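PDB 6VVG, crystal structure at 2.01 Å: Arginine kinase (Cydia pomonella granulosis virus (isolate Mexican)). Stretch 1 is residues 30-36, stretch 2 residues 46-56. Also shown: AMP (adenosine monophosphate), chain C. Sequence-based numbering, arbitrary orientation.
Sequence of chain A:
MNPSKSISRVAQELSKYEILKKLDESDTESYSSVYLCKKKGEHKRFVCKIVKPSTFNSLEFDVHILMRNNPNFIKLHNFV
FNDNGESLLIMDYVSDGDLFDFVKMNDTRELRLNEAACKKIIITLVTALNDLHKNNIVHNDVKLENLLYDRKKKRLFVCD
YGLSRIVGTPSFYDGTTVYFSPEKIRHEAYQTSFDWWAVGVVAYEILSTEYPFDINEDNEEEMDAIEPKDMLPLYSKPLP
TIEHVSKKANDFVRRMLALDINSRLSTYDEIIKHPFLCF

Stretch 1 (30-36) SYSSVYL
Stretch 2, residues 46-56: FVCKIVKPSTF

How do the two backbones run? Residues 32-36 and 46-51 are neighbouring antiparallel strands, their directions 156° apart and their axes 4.7 Å apart at closest approach. Phi lies between -79° and -145° and psi between 119° and 177°, so both chains are extended. S32 faces V51, S33 I50, V34 K49, Y35 C48 and L36 V47.

What locks this register? S33 and I50 form a hydrogen-bonded pair, S33 N to I50 O at 3.0 Å and I50 N to S33 O at 2.9 Å; Y35 and C48 repeat it, with Y35 N to C48 O at 2.9 Å and C48 N to Y35 O at 2.8 Å. The intervening pairs lack such bonds and draw closer, V34 CA lying 4.4 Å from K49 CA. Beyond the strands, K52 N donates to Y31 O at 2.9 Å. A type II turn then runs from K52 to T55 (P53 -60/143°, S54 63/28°), where T55 OG1, chi1 p, donates to K52 O at 2.7 Å.

Which side chains meet on the face carrying S32, V34, L36, V47, K49 and V51? V34 and V47, both t, pack tightly, V34 CG1 to V47 CG1 at 3.3 Å. K49 is t at all four chi angles; its aliphatic chain passes S32, p, with S32 CB 3.7 Å from K49 CE. This face also meets AMP: V34 CG2 is 3.2 Å from AMP O5', V47 CG2 is 3.6 Å from AMP C6, and K49 NZ gives AMP O3P a weak 3.5 Å hydrogen bond.

What fills the other face? Y35 (m, chi2 84°) brings CE1 within 3.7 Å of I50 CD1, I50 being m, t; this apolar contact is oblique to the ring. S33 is m and C48 t.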

# COMPACT_ATOMS: atom_id res chain seq x y z
N SER A 30 14.04 -18.02 7.30
CA SER A 30 13.69 -17.00 6.32
C SER A 30 12.21 -16.64 6.39
O SER A 30 11.37 -17.46 6.76
CB SER A 30 14.04 -17.47 4.91
OG SER A 30 14.18 -16.38 4.02
N TYR A 31 11.90 -15.39 6.04
CA TYR A 31 10.52 -14.92 6.12
C TYR A 31 9.61 -15.66 5.16
O TYR A 31 8.43 -15.88 5.46
CB TYR A 31 10.47 -13.42 5.84
N SER A 32 10.14 -16.10 4.02
CA SER A 32 9.33 -16.67 2.97
C SER A 32 10.05 -17.88 2.40
O SER A 32 11.27 -18.01 2.52
CB SER A 32 9.07 -15.64 1.85
OG SER A 32 10.29 -15.17 1.29
N SER A 33 9.28 -18.74 1.73
CA SER A 33 9.82 -19.84 0.94
C SER A 33 8.94 -20.02 -0.29
O SER A 33 7.72 -19.87 -0.21
CB SER A 33 9.90 -21.15 1.75
OG SER A 33 10.97 -21.08 2.67
N VAL A 34 9.56 -20.34 -1.42
CA VAL A 34 8.90 -20.34 -2.72
C VAL A 34 8.95 -21.75 -3.28
O VAL A 34 10.00 -22.39 -3.27
CB VAL A 34 9.56 -19.33 -3.68
CG1 VAL A 34 8.99 -19.45 -5.08
CG2 VAL A 34 9.42 -17.91 -3.14
N TYR A 35 7.81 -22.22 -3.79
CA TYR A 35 7.68 -23.58 -4.27
C TYR A 35 7.05 -23.61 -5.66
O TYR A 35 6.23 -22.76 -6.01
CB TYR A 35 6.81 -24.44 -3.33
CG TYR A 35 7.28 -24.45 -1.89
CD1 TYR A 35 6.92 -23.43 -1.02
CD2 TYR A 35 8.08 -25.47 -1.41
CE1 TYR A 35 7.35 -23.43 0.29
CE2 TYR A 35 8.51 -25.49 -0.11
CZ TYR A 35 8.15 -24.47 0.74
OH TYR A 35 8.58 -24.47 2.05
N LEU A 36 7.43 -24.63 -6.43
CA LEU A 36 6.75 -24.93 -7.69
C LEU A 36 5.46 -25.69 -7.39
O LEU A 36 5.45 -26.66 -6.64
CB LEU A 36 7.67 -25.76 -8.59
CG LEU A 36 7.24 -25.93 -10.05
CD1 LEU A 36 7.37 -24.63 -10.82
CD2 LEU A 36 8.07 -27.03 -10.71
N PHE A 46 2.74 -23.17 -11.63
CA PHE A 46 2.63 -21.90 -10.92
C PHE A 46 3.73 -21.83 -9.87
O PHE A 46 4.45 -22.80 -9.62
CB PHE A 46 1.25 -21.76 -10.25
CG PHE A 46 0.08 -21.86 -11.21
CD1 PHE A 46 -0.41 -20.73 -11.84
CD2 PHE A 46 -0.53 -23.08 -11.48
CE1 PHE A 46 -1.47 -20.80 -12.72
CE2 PHE A 46 -1.60 -23.16 -12.36
CZ PHE A 46 -2.07 -22.02 -12.98
N VAL A 47 3.80 -20.69 -9.19
CA VAL A 47 4.71 -20.48 -8.07
C VAL A 47 3.88 -20.17 -6.84
O VAL A 47 3.11 -19.20 -6.84
CB VAL A 47 5.70 -19.34 -8.36
CG1 VAL A 47 6.41 -18.93 -7.08
CG2 VAL A 47 6.70 -19.76 -9.43
N CYS A 48 4.02 -20.98 -5.79
CA CYS A 48 3.33 -20.74 -4.53
C CYS A 48 4.34 -20.29 -3.48
O CYS A 48 5.27 -21.03 -3.16
CB CYS A 48 2.59 -21.98 -4.04
SG CYS A 48 1.87 -21.75 -2.38
N LYS A 49 4.15 -19.08 -2.95
CA LYS A 49 5.04 -18.46 -1.98
C LYS A 49 4.35 -18.48 -0.62
O LYS A 49 3.25 -17.94 -0.48
CB LYS A 49 5.37 -17.03 -2.40
CG LYS A 49 6.15 -16.21 -1.41
CD LYS A 49 6.56 -14.89 -2.07
CE LYS A 49 7.64 -14.18 -1.27
NZ LYS A 49 7.92 -12.81 -1.81
N ILE A 50 4.98 -19.12 0.35
CA ILE A 50 4.44 -19.25 1.70
C ILE A 50 5.20 -18.27 2.60
O ILE A 50 6.43 -18.34 2.71
CB ILE A 50 4.58 -20.68 2.23
CG1 ILE A 50 3.78 -21.66 1.36
CG2 ILE A 50 4.12 -20.77 3.67
CD1 ILE A 50 4.00 -23.12 1.72
N VAL A 51 4.47 -17.37 3.26
CA VAL A 51 5.07 -16.36 4.12
C VAL A 51 4.75 -16.68 5.57
O VAL A 51 3.62 -17.07 5.90
CB VAL A 51 4.59 -14.94 3.75
CG1 VAL A 51 5.12 -13.92 4.74
CG2 VAL A 51 5.01 -14.58 2.32
N LYS A 52 5.74 -16.47 6.44
CA LYS A 52 5.60 -16.80 7.85
C LYS A 52 4.56 -15.90 8.52
O LYS A 52 4.30 -14.78 8.05
CB LYS A 52 6.94 -16.65 8.57
CG LYS A 52 7.86 -17.86 8.51
CD LYS A 52 9.21 -17.56 9.18
CE LYS A 52 9.33 -18.29 10.52
NZ LYS A 52 10.67 -18.11 11.16
N PRO A 53 3.96 -16.35 9.62
CA PRO A 53 3.05 -15.47 10.36
C PRO A 53 3.75 -14.23 10.88
O PRO A 53 4.92 -14.27 11.27
CB PRO A 53 2.55 -16.36 11.52
CG PRO A 53 3.61 -17.48 11.63
CD PRO A 53 4.01 -17.71 10.18
N SER A 54 3.02 -13.11 10.86
CA SER A 54 3.47 -11.84 11.43
C SER A 54 4.72 -11.30 10.73
O SER A 54 5.50 -10.56 11.33
CB SER A 54 3.73 -11.97 12.93
OG SER A 54 2.53 -12.13 13.66
N THR A 55 4.91 -11.64 9.46
CA THR A 55 6.01 -11.08 8.69
C THR A 55 5.58 -10.45 7.37
O THR A 55 6.44 -9.93 6.65
CB THR A 55 7.07 -12.16 8.39
OG1 THR A 55 6.47 -13.27 7.72
CG2 THR A 55 7.74 -12.63 9.67
N PHE A 56 4.30 -10.48 7.04
CA PHE A 56 3.89 -10.08 5.70
C PHE A 56 3.93 -8.57 5.53
O PHE A 56 3.46 -7.82 6.40
CB PHE A 56 2.48 -10.59 5.39
CG PHE A 56 2.10 -10.48 3.95
CD1 PHE A 56 2.80 -11.19 2.99
CD2 PHE A 56 1.06 -9.66 3.54
CE1 PHE A 56 2.47 -11.09 1.65
CE2 PHE A 56 0.72 -9.56 2.21
CZ PHE A 56 1.42 -10.28 1.26
P AMP C . 11.49 -14.67 -4.69
O1P AMP C . 12.73 -14.14 -4.00
O2P AMP C . 11.50 -14.17 -6.11
O3P AMP C . 10.30 -14.34 -3.83
O5' AMP C . 11.56 -16.26 -4.76
C5' AMP C . 12.81 -16.94 -4.65
C4' AMP C . 13.29 -17.45 -5.99
O4' AMP C . 12.26 -18.28 -6.61
C3' AMP C . 13.59 -16.40 -7.04
O3' AMP C . 14.85 -15.77 -6.86
C2' AMP C . 13.49 -17.21 -8.33
O2' AMP C . 14.64 -18.03 -8.50
C1' AMP C . 12.29 -18.10 -8.01
N9 AMP C . 11.03 -17.46 -8.42
C8 AMP C . 10.38 -16.56 -7.68
N7 AMP C . 9.30 -16.17 -8.36
C5 AMP C . 9.28 -16.84 -9.52
C6 AMP C . 8.40 -16.81 -10.58
N6 AMP C . 7.17 -16.07 -10.81
N1 AMP C . 8.60 -17.58 -11.64
C2 AMP C . 9.69 -18.38 -11.68
N3 AMP C . 10.57 -18.41 -10.65
C4 AMP C . 10.36 -17.63 -9.57